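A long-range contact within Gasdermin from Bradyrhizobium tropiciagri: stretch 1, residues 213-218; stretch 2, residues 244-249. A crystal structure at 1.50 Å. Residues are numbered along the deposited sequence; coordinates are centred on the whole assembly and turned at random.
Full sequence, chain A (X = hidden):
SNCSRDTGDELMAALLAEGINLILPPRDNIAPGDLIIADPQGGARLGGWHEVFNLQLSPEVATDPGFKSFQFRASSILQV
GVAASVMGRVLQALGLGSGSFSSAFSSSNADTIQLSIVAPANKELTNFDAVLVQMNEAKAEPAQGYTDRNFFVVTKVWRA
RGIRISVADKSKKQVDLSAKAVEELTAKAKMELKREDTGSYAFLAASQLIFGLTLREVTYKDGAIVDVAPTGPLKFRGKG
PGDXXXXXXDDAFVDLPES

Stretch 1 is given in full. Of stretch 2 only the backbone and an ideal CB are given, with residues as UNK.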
# COMPACT_ATOMS: atom_id res chain seq x y z
N LEU A 213 1.42 4.36 -1.54
CA LEU A 213 2.15 5.48 -2.16
C LEU A 213 1.20 6.28 -3.04
O LEU A 213 0.40 5.71 -3.78
CB LEU A 213 3.31 5.00 -3.05
CG LEU A 213 4.26 4.00 -2.40
CD1 LEU A 213 5.15 3.39 -3.51
CD2 LEU A 213 5.09 4.68 -1.33
N THR A 214 1.30 7.60 -2.96
CA THR A 214 0.72 8.49 -3.96
C THR A 214 1.80 8.75 -5.01
O THR A 214 2.97 8.89 -4.66
CB THR A 214 0.23 9.79 -3.33
OG1 THR A 214 -0.75 9.47 -2.34
CG2 THR A 214 -0.45 10.70 -4.37
N LEU A 215 1.39 8.81 -6.27
CA LEU A 215 2.33 8.80 -7.39
C LEU A 215 1.97 9.88 -8.40
O LEU A 215 0.80 10.22 -8.58
CB LEU A 215 2.32 7.45 -8.13
CG LEU A 215 2.56 6.22 -7.26
CD1 LEU A 215 2.39 4.99 -8.13
CD2 LEU A 215 3.97 6.25 -6.66
N ARG A 216 2.99 10.36 -9.12
CA ARG A 216 2.79 11.21 -10.29
C ARG A 216 3.55 10.57 -11.45
O ARG A 216 4.71 10.20 -11.30
CB ARG A 216 3.27 12.63 -10.03
CG ARG A 216 2.27 13.44 -9.21
CD ARG A 216 2.64 14.91 -9.08
NE ARG A 216 2.42 15.66 -10.30
CZ ARG A 216 2.35 16.99 -10.35
NH1 ARG A 216 2.45 17.72 -9.24
NH2 ARG A 216 2.17 17.59 -11.51
N GLU A 217 2.88 10.41 -12.59
CA GLU A 217 3.54 9.78 -13.73
C GLU A 217 4.35 10.80 -14.51
O GLU A 217 3.92 11.95 -14.69
CB GLU A 217 2.52 9.13 -14.67
CG GLU A 217 3.21 8.34 -15.76
CD GLU A 217 2.25 7.56 -16.64
OE1 GLU A 217 1.02 7.58 -16.39
OE2 GLU A 217 2.75 6.92 -17.58
N VAL A 218 5.54 10.39 -14.96
CA VAL A 218 6.40 11.22 -15.80
C VAL A 218 6.77 10.44 -17.04
O VAL A 218 6.72 9.20 -17.08
CB VAL A 218 7.67 11.71 -15.06
CG1 VAL A 218 7.29 12.55 -13.83
CG2 VAL A 218 8.55 10.53 -14.64
N UNK A 244 -3.79 15.23 -9.61
CA UNK A 244 -3.11 14.58 -10.73
C UNK A 244 -2.53 13.23 -10.31
O UNK A 244 -1.43 12.87 -10.73
CB UNK A 244 -2.00 15.48 -11.28
N UNK A 245 -3.28 12.50 -9.51
CA UNK A 245 -2.83 11.21 -9.00
C UNK A 245 -2.68 10.21 -10.14
O UNK A 245 -3.50 10.17 -11.06
CB UNK A 245 -3.81 10.68 -7.95
N UNK A 246 -1.64 9.39 -10.08
CA UNK A 246 -1.46 8.29 -11.02
C UNK A 246 -1.60 6.94 -10.33
O UNK A 246 -1.25 6.78 -9.16
CB UNK A 246 -0.09 8.39 -11.70
N UNK A 247 -2.07 5.94 -11.08
CA UNK A 247 -2.32 4.60 -10.55
C UNK A 247 -1.65 3.58 -11.44
O UNK A 247 -1.76 3.66 -12.68
CB UNK A 247 -3.82 4.32 -10.44
N UNK A 248 -0.99 2.61 -10.83
CA UNK A 248 -0.24 1.58 -11.56
C UNK A 248 -1.15 0.39 -11.83
O UNK A 248 -1.75 -0.16 -10.90
CB UNK A 248 1.00 1.14 -10.78
N UNK A 249 -1.20 -0.03 -13.09
CA UNK A 249 -1.85 -1.28 -13.44
C UNK A 249 -3.34 -1.33 -13.14
O UNK A 249 -4.03 -0.31 -13.03
CB UNK A 249 -1.16 -2.43 -12.70

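Stretch 1 is a strand, and the chain of stretch 2 runs across it at about 90°, so that the backbones come close over a short span, centred on the pair Arg216 and position 246, whose CA atoms lie 5.2 Å apart.

At position 244 the CA-to-CB bond points toward stretch 1, and the ideal CB sits 4.5 Å from Arg216 NE. What lies ahead is the flat guanidinium of Arg216, whose CA-to-CB bond points away but whose end comes nearer, with a bend at chi3 (74°, p); it can pack against an apolar or aromatic surface or pair with an acid, and a small polar residue would also be tolerated. The deposited residue is Pro244. Pro244 CG lies over one face of the guanidinium, 4.1 Å from Arg216 NE, a contact of compact hydrocarbon against a planar cation. The carbonyl is also used: water 2 donates to Pro244 O (3.1 Å) and accepts from Glu217 N (2.9 Å), bridging the two backbones.

Position 245 directs its CA-to-CB bond away from stretch 1, yet the ideal CB is 4.9 Å from Thr214 CG2, so a side chain long enough to extend along the strand could still reach that methyl. Backbone angles of -66/141 are unrestrictive, and a large aliphatic, an aromatic or a long polar residue would all fit. It is Phe245, with chi1 in the m well, and its CD1 comes within 3.5 Å of Thr214 CG2. The methyl meets the ring obliquely.

Position 246 is the most constrained. Its backbone N donates to Leu215 O (3.0 Å, N-H...O angle 155°), the one direct hydrogen bond between the stretches. The CA-to-CB bond points toward the strand, placing the ideal CB 3.7 Å from both Glu217 N and Leu215 O. With backbone this near, a small side chain is the natural choice: alanine, or perhaps serine or glycine. The residue is Ala246, and Ala246 CB lies 3.7 Å from Glu217 N, 4.0 Å from Glu217 CB and 4.4 Å from Leu215 CB. Water 1 also joins the backbones, accepting from Leu215 N (2.8 Å) and lying 2.8 Å from Ala246 O, to which it can donate.

At position 247 the CA-to-CB bond points away and no atom of stretch 1 is near the ideal CB, so this contact hardly limits the choice. The extended angles (-130/136) suit beta-branched or aromatic residues; Phe247 is found, touching a crystal neighbour.

At position 248 the CA-to-CB bond points sideways, with the ideal CB 4.9 Å from Leu215 CD1. The nearby leucine methyl invites an aliphatic residue, and valine, leucine, isoleucine or methionine are all plausible. Ile248 has chi1 m and chi2 t, which carries its CD1 nearer the strand, to 3.6 Å from Leu215 CD1, forming an apolar contact.

Position 249 is beyond reach of stretch 1, and its choice rests on the backbone: a phi of 63° with psi of -158° favours glycine. Gly249 is the deposited residue.

Stretch 2 244-249: PFAFIG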
# COMPACT_ATOMS: atom_id res chain seq x y z
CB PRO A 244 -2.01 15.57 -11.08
CG PRO A 244 -1.61 16.12 -9.74
CD PRO A 244 -2.86 16.09 -8.85
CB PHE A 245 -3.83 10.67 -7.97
CG PHE A 245 -3.98 11.54 -6.76
CD1 PHE A 245 -2.91 12.30 -6.30
CD2 PHE A 245 -5.20 11.63 -6.10
CE1 PHE A 245 -3.06 13.11 -5.19
CE2 PHE A 245 -5.34 12.44 -4.98
CZ PHE A 245 -4.27 13.17 -4.53
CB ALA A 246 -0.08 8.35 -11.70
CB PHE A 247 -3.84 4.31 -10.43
CG PHE A 247 -4.54 5.20 -9.46
CD1 PHE A 247 -4.49 4.94 -8.09
CD2 PHE A 247 -5.17 6.36 -9.89
CE1 PHE A 247 -5.11 5.77 -7.19
CE2 PHE A 247 -5.78 7.21 -8.98
CZ PHE A 247 -5.76 6.91 -7.64
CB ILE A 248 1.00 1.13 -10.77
CG1 ILE A 248 1.99 2.27 -10.61
CG2 ILE A 248 1.67 -0.09 -11.44
CD1 ILE A 248 3.19 1.88 -9.78
O HOH W 1 -1.31 8.49 -6.97
O HOH W 2 0.34 11.79 -13.02
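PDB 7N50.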